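Side-chain contacts in Endonuclease/exonuclease/phosphatase (Beutenbergia cavernae DSM 12333, PDB 4RUW), which is of undescribed function but belongs to the endonuclease/exonuclease/phosphatase family, with a DNase I-like domain followed by an Ig-like domain: residues A[116-119]-A[120-123]; A[255-258]-A[259-262]; A[311-314]-A[315-318]. All blocks are in the same frame, centred on the assembly; numbering follows the deposited sequence.

How the contacts relate
The three contacts are all local, each within eight consecutive residues, and all lie in the endonuclease/exonuclease/phosphatase family region. None touches another; contacts 1 and 3 have centres about 20 Å apart, and contact 2 lies across the chain's centre from both. Contact 3 is a surface contact; contacts 1 and 2 are partly buried. Contacts 1 and 2 are both helix ends, but contact 1 closes with a Schellman motif, while in contact 2 the helical bonds weaken toward Asp261. Contact 3 is a turn joined by waters. Contacts 1 and 3 share helix 77-87 as a neighbour; contact 2 packs against helix 207-222 and strand 334-342.

Contact 1 of 3, residues A[116-119]-A[120-123]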
loop_
_atom_site.group_PDB
_atom_site.type_symbol
_atom_site.label_atom_id
_atom_site.label_comp_id
_atom_site.label_asym_id
_atom_site.label_seq_id
_atom_site.Cartn_x
_atom_site.Cartn_y
_atom_site.Cartn_z
ATOM N N GLU A 116 -0.601 7.584 25.148
ATOM C CA GLU A 116 -0.805 8.654 26.115
ATOM C C GLU A 116 -1.016 9.995 25.407
ATOM O O GLU A 116 -1.912 10.760 25.755
ATOM C CB GLU A 116 0.394 8.735 27.058
ATOM C CG GLU A 116 0.315 9.858 28.060
ATOM C CD GLU A 116 1.501 9.866 28.992
ATOM O OE1 GLU A 116 2.656 9.840 28.504
ATOM O OE2 GLU A 116 1.270 9.878 30.216
ATOM N N LEU A 117 -0.194 10.261 24.401
ATOM C CA LEU A 117 -0.256 11.522 23.674
ATOM C C LEU A 117 -1.530 11.706 22.851
ATOM O O LEU A 117 -1.931 12.839 22.584
ATOM C CB LEU A 117 0.962 11.659 22.760
ATOM C CG LEU A 117 2.284 11.936 23.475
ATOM C CD1 LEU A 117 3.442 11.525 22.590
ATOM C CD2 LEU A 117 2.382 13.408 23.856
ATOM N N LEU A 118 -2.157 10.605 22.444
ATOM C CA LEU A 118 -3.275 10.662 21.500
ATOM C C LEU A 118 -4.611 10.237 22.109
ATOM O O LEU A 118 -5.638 10.276 21.432
ATOM C CB LEU A 118 -2.957 9.833 20.248
ATOM C CG LEU A 118 -1.896 10.463 19.338
ATOM C CD1 LEU A 118 -1.336 9.459 18.348
ATOM C CD2 LEU A 118 -2.460 11.688 18.614
ATOM N N ALA A 119 -4.610 9.855 23.385
ATOM C CA ALA A 119 -5.835 9.410 24.044
ATOM C C ALA A 119 -6.930 10.469 23.980
ATOM O O ALA A 119 -8.081 10.171 23.645
ATOM C CB ALA A 119 -5.559 9.021 25.484
ATOM N N ALA A 120 -6.576 11.714 24.283
ATOM C CA ALA A 120 -7.573 12.780 24.324
ATOM C C ALA A 120 -8.096 13.116 22.929
ATOM O O ALA A 120 -9.128 13.768 22.778
ATOM C CB ALA A 120 -7.000 14.018 25.004
ATOM N N ASP A 121 -7.374 12.669 21.910
ATOM C CA ASP A 121 -7.784 12.867 20.528
ATOM C C ASP A 121 -8.621 11.706 20.022
ATOM O O ASP A 121 -9.022 11.684 18.858
ATOM C CB ASP A 121 -6.550 13.051 19.657
ATOM C CG ASP A 121 -5.686 14.184 20.145
ATOM O OD1 ASP A 121 -6.153 15.332 20.040
ATOM O OD2 ASP A 121 -4.567 13.935 20.651
ATOM N N GLY A 122 -8.869 10.736 20.898
ATOM C CA GLY A 122 -9.761 9.634 20.594
ATOM C C GLY A 122 -9.093 8.335 20.184
ATOM O O GLY A 122 -9.783 7.338 19.970
ATOM N N TYR A 123 -7.765 8.325 20.073
ATOM C CA TYR A 123 -7.060 7.120 19.633
ATOM C C TYR A 123 -6.821 6.183 20.798
ATOM O O TYR A 123 -5.693 5.996 21.244
ATOM C CB TYR A 123 -5.752 7.480 18.916
ATOM C CG TYR A 123 -6.017 8.285 17.670
ATOM C CD1 TYR A 123 -6.259 7.660 16.448
ATOM C CD2 TYR A 123 -6.085 9.672 17.728
ATOM C CE1 TYR A 123 -6.548 8.404 15.314
ATOM C CE2 TYR A 123 -6.364 10.421 16.608
ATOM C CZ TYR A 123 -6.601 9.784 15.407
ATOM O OH TYR A 123 -6.885 10.542 14.300
HETATM O O HOH W 1 -3.982 12.629 25.297
#
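Leu118 O accepts two backbone hydrogen bonds, from Asp121 N at 3.0 Å and from Tyr123 N at 3.2 Å. The two donors reach it from opposite faces of its carbonyl plane. The Tyr123 bond is the straighter at the hydrogen, 153° against 135° for Asp121. Beside it, Gly122 N donates to Ala119 O at 2.9 Å. Side chains fill in around this turn. Leu118 CB packs against Tyr123 CB at 3.9 Å, and the same methylene lies close to Tyr123 CD2. The tyrosine ring has Leu118 O at its edge, in the plane of the ring. Tyr123 CG stands beside its own backbone N, which sets that edge next to the oxygen the N binds. The bonds Tyr123 N to Leu118 O and Gly122 N to Ala119 O make a Schellman motif, which ends helix 110-118. Gly122 is its C-prime residue, with a positive phi of 100°. Having no side chain, Gly122 takes this angle without crowding the preceding carbonyl oxygen. The chain then leads to strand 125-133. The Asp121 side chain lies at a slant to that of Leu118. Its OD2 comes 3.7 Å from Leu118 CD2 and also nears Leu117 O at 3.4 Å. Those two oxygens are both acceptors and do not bond to each other. Arg85 of helix 77-87 serves both: its NE forms a salt bridge with Asp121 OD2, and its NH2 donates to Leu117 O. The guanidinium probably offsets the negative charge near that carbonyl. Leu117 and Leu118 also rest on Ala81 of the same helix. Leu118 and Tyr123 both touch Met152 of strand 146-153, while Tyr123 OH bonds to Pro89 O. A water bridges the last turn, donating to Glu116 O and accepting from Ala120 N at 2.9 Å.

Contact 2 of 3, residues A[255-258]-A[259-262]; sequences QSWI and AEDH
Glu260 folds back along the helix over Ser256 and Trp257. Its CB lies 3.5 Å from Ser256 O and nearly as close to Trp257 O. CG stands opposite the carbonyl carbon (chi1 -67°), which brings it to 3.0 Å from Ser256 O. That oxygen also accepts the backbone bond from Glu260 N at 2.9 Å. Beyond CG the chain runs extended, and CD passes 3.7 Å from Ser256 O. OE1 lies 4.0 Å from Trp257 CA and 4.2 Å from Trp257 CD1, with ring and carboxylate planes 43° apart. OE2 accepts from a water at 3.0 Å. The same water donates to Ser256 OG, which also bonds to Leu253 O one turn earlier. Ala259 N donates to Gln255 O with a nearly straight bond of 167°. Asp261 N makes two weak bonds, to Trp257 O and Ile258 O, at this C-terminal end of helix 251-260. Trp257 and Ile258 pack on Leu221 of helix 207-222, whose Arg218 makes a cation-pi contact with the indole. Ile258 also meets Phe299 of strand 296-300. The Ig-like part meets this end through Leu341 of strand 334-342, touched by Ser256 and Glu260, and through Thr339 and Gln352, which bond to Ala259 O.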
loop_
_atom_site.group_PDB
_atom_site.type_symbol
_atom_site.label_atom_id
_atom_site.label_comp_id
_atom_site.label_asym_id
_atom_site.label_seq_id
_atom_site.Cartn_x
_atom_site.Cartn_y
_atom_site.Cartn_z
ATOM N N GLN A 255 3.908 -6.267 -7.996
ATOM C CA GLN A 255 2.716 -5.448 -8.186
ATOM C C GLN A 255 1.624 -6.200 -8.950
ATOM O O GLN A 255 0.437 -6.012 -8.679
ATOM C CB GLN A 255 3.062 -4.116 -8.855
ATOM C CG GLN A 255 4.003 -3.251 -8.022
ATOM C CD GLN A 255 3.308 -2.497 -6.897
ATOM O OE1 GLN A 255 2.088 -2.313 -6.910
ATOM N NE2 GLN A 255 4.095 -2.022 -5.931
ATOM N N SER A 256 2.008 -7.063 -9.888
ATOM C CA SER A 256 1.017 -7.859 -10.599
ATOM C C SER A 256 0.288 -8.793 -9.631
ATOM O O SER A 256 -0.912 -8.987 -9.757
ATOM C CB SER A 256 1.638 -8.636 -11.769
ATOM O OG SER A 256 2.362 -9.789 -11.357
ATOM N N TRP A 257 1.001 -9.344 -8.653
ATOM C CA TRP A 257 0.368 -10.217 -7.664
ATOM C C TRP A 257 -0.650 -9.454 -6.831
ATOM O O TRP A 257 -1.730 -9.954 -6.521
ATOM C CB TRP A 257 1.399 -10.802 -6.707
ATOM C CG TRP A 257 2.415 -11.706 -7.305
ATOM C CD1 TRP A 257 2.408 -12.265 -8.548
ATOM C CD2 TRP A 257 3.614 -12.150 -6.668
ATOM N NE1 TRP A 257 3.535 -13.044 -8.718
ATOM C CE2 TRP A 257 4.287 -12.988 -7.576
ATOM C CE3 TRP A 257 4.175 -11.934 -5.405
ATOM C CZ2 TRP A 257 5.498 -13.603 -7.263
ATOM C CZ3 TRP A 257 5.376 -12.549 -5.097
ATOM C CH2 TRP A 257 6.027 -13.367 -6.022
ATOM N N ILE A 258 -0.299 -8.238 -6.439
ATOM C CA ILE A 258 -1.199 -7.432 -5.621
ATOM C C ILE A 258 -2.472 -7.109 -6.412
ATOM O O ILE A 258 -3.593 -7.241 -5.905
ATOM C CB ILE A 258 -0.515 -6.132 -5.136
ATOM C CG1 ILE A 258 0.720 -6.454 -4.284
ATOM C CG2 ILE A 258 -1.487 -5.290 -4.350
ATOM C CD1 ILE A 258 1.607 -5.242 -3.994
ATOM N N ALA A 259 -2.298 -6.704 -7.666
ATOM C CA ALA A 259 -3.439 -6.375 -8.506
ATOM C C ALA A 259 -4.324 -7.601 -8.743
ATOM O O ALA A 259 -5.550 -7.495 -8.717
ATOM C CB ALA A 259 -2.967 -5.782 -9.823
ATOM N N GLU A 260 -3.690 -8.862 -8.997
ATOM C CA GLU A 260 -4.423 -10.122 -9.203
ATOM C C GLU A 260 -5.304 -10.450 -8.022
ATOM O O GLU A 260 -6.339 -11.098 -8.163
ATOM C CB GLU A 260 -3.462 -11.310 -9.359
ATOM C CG GLU A 260 -2.583 -11.357 -10.586
ATOM C CD GLU A 260 -1.640 -12.555 -10.553
ATOM O OE1 GLU A 260 -1.544 -13.222 -9.505
ATOM O OE2 GLU A 260 -1.006 -12.849 -11.585
ATOM N N ASP A 261 -4.869 -9.954 -6.818
ATOM C CA ASP A 261 -5.613 -10.225 -5.597
ATOM C C ASP A 261 -6.680 -9.184 -5.273
ATOM O O ASP A 261 -7.193 -9.136 -4.150
ATOM C CB ASP A 261 -4.656 -10.416 -4.432
ATOM C CG ASP A 261 -4.157 -11.839 -4.338
ATOM O OD1 ASP A 261 -4.457 -12.637 -5.255
ATOM O OD2 ASP A 261 -3.472 -12.166 -3.352
ATOM N N HIS A 262 -7.009 -8.363 -6.269
ATOM C CA HIS A 262 -8.136 -7.429 -6.211
ATOM C C HIS A 262 -7.859 -6.242 -5.312
ATOM O O HIS A 262 -8.787 -5.622 -4.810
ATOM C CB HIS A 262 -9.437 -8.111 -5.766
ATOM C CG HIS A 262 -9.687 -9.418 -6.441
ATOM N ND1 HIS A 262 -10.053 -9.509 -7.769
ATOM C CD2 HIS A 262 -9.606 -10.688 -5.988
ATOM C CE1 HIS A 262 -10.200 -10.778 -8.096
ATOM N NE2 HIS A 262 -9.934 -11.519 -7.033
HETATM O O HOH W 2 1.829 -12.306 -12.301
HETATM O O HOH W 3 -1.646 -12.822 -6.259
#

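Contact 3 of 3, residues A[311-314]-A[315-318]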
loop_
_atom_site.group_PDB
_atom_site.type_symbol
_atom_site.label_atom_id
_atom_site.label_comp_id
_atom_site.label_asym_id
_atom_site.label_seq_id
_atom_site.Cartn_x
_atom_site.Cartn_y
_atom_site.Cartn_z
ATOM N N VAL A 311 0.320 13.280 0.859
ATOM C CA VAL A 311 1.395 13.010 1.791
ATOM C C VAL A 311 1.356 14.087 2.869
ATOM O O VAL A 311 0.988 15.237 2.614
ATOM C CB VAL A 311 2.794 12.931 1.120
ATOM C CG1 VAL A 311 2.902 11.663 0.270
ATOM C CG2 VAL A 311 3.103 14.188 0.314
ATOM N N SER A 312 1.700 13.717 4.091
ATOM C CA SER A 312 1.624 14.679 5.175
ATOM C C SER A 312 2.820 15.607 5.167
ATOM O O SER A 312 3.970 15.161 5.247
ATOM C CB SER A 312 1.529 13.981 6.522
ATOM O OG SER A 312 1.312 14.937 7.538
ATOM N N LEU A 313 2.539 16.906 5.075
ATOM C CA LEU A 313 3.573 17.931 5.108
ATOM C C LEU A 313 3.362 18.881 6.295
ATOM O O LEU A 313 3.914 19.980 6.329
ATOM C CB LEU A 313 3.621 18.701 3.785
ATOM C CG LEU A 313 3.884 17.843 2.540
ATOM C CD1 LEU A 313 3.803 18.694 1.282
ATOM C CD2 LEU A 313 5.235 17.159 2.615
ATOM N N VAL A 314 2.577 18.439 7.273
ATOM C CA VAL A 314 2.396 19.186 8.522
ATOM C C VAL A 314 3.749 19.449 9.205
ATOM O O VAL A 314 4.024 20.557 9.675
ATOM C CB VAL A 314 1.436 18.421 9.481
ATOM C CG1 VAL A 314 1.300 19.142 10.808
ATOM C CG2 VAL A 314 0.070 18.242 8.834
ATOM N N ASP A 315 4.591 18.426 9.248
ATOM C CA ASP A 315 5.912 18.522 9.865
ATOM C C ASP A 315 6.762 17.485 9.158
ATOM O O ASP A 315 7.031 16.404 9.692
ATOM C CB ASP A 315 5.817 18.199 11.356
ATOM C CG ASP A 315 7.044 18.622 12.143
ATOM O OD1 ASP A 315 8.019 19.140 11.558
ATOM O OD2 ASP A 315 7.013 18.439 13.375
ATOM N N ARG A 316 7.145 17.794 7.923
ATOM C CA ARG A 316 7.727 16.786 7.048
ATOM C C ARG A 316 9.022 16.177 7.586
ATOM O O ARG A 316 9.325 15.022 7.296
ATOM C CB ARG A 316 7.927 17.333 5.632
ATOM C CG ARG A 316 9.098 18.284 5.484
ATOM C CD ARG A 316 9.061 19.002 4.140
ATOM N NE ARG A 316 7.920 19.911 4.072
ATOM C CZ ARG A 316 7.500 20.508 2.962
ATOM N NH1 ARG A 316 8.116 20.281 1.810
ATOM N NH2 ARG A 316 6.457 21.324 3.002
ATOM N N PHE A 317 9.773 16.935 8.384
ATOM C CA PHE A 317 11.051 16.437 8.884
ATOM C C PHE A 317 10.946 15.670 10.195
ATOM O O PHE A 317 11.958 15.350 10.807
ATOM C CB PHE A 317 12.097 17.555 8.942
ATOM C CG PHE A 317 12.413 18.124 7.589
ATOM C CD1 PHE A 317 12.967 17.314 6.609
ATOM C CD2 PHE A 317 12.138 19.445 7.282
ATOM C CE1 PHE A 317 13.247 17.810 5.355
ATOM C CE2 PHE A 317 12.420 19.947 6.023
ATOM C CZ PHE A 317 12.969 19.124 5.060
ATOM N N ALA A 318 9.722 15.341 10.601
ATOM C CA ALA A 318 9.514 14.564 11.818
ATOM C C ALA A 318 9.993 13.111 11.682
ATOM O O ALA A 318 10.287 12.456 12.687
ATOM C CB ALA A 318 8.056 14.595 12.223
HETATM O O HOH W 4 3.866 15.755 8.484
HETATM O O HOH W 5 6.594 20.358 6.630
#
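One water joins three atoms of Leu313 and Arg316. It donates to Leu313 O at 2.7 Å and accepts from both Arg316 N and Arg316 NE, each at 2.9 Å. The water lies at the edge of the guanidinium, in its plane, so one N-H of the flat group is fixed on the turn's own backbone carbonyl through a single solvent molecule. The arginine bends back to allow this. Its CG sits between the backbone N and the carbonyl carbon (chi1 75°), and the chain turns again at chi3, 67°. NE and the backbone N thereby reach the same water. Leu313 covers one face of the guanidinium. Its CD2 stands over the centre of the group, 4.1 Å from Arg316 CZ, and also meets Arg316 CB at 4.0 Å. Farther along, Arg316 NH2 passes 3.9 Å from Leu313 CB. A methyl thus covers a face of the flat cation while the water sits at its edge. Leu313 also touches Tyr283, and Arg316 reaches Leu322. A second water links Ser312 OG, to which it donates at 2.8 Å, with Asp315 N, from which it accepts. Ser312 OG has a further partner, Glu87 OE2 of helix 77-87. Asp315 CG is opposite its backbone N (chi1 -165°), which carries the carboxylate to the same helix, where OD2 forms a salt bridge with Arg79 NE. Ala318 N bonds back to Asp315 O at 3.0 Å, which closes the following turn. The segment is a turn, bridged by two waters, in the connection between strands 304-311 and 324-330, antiparallel neighbours at one margin of a mixed sheet of the DNase I-like fold.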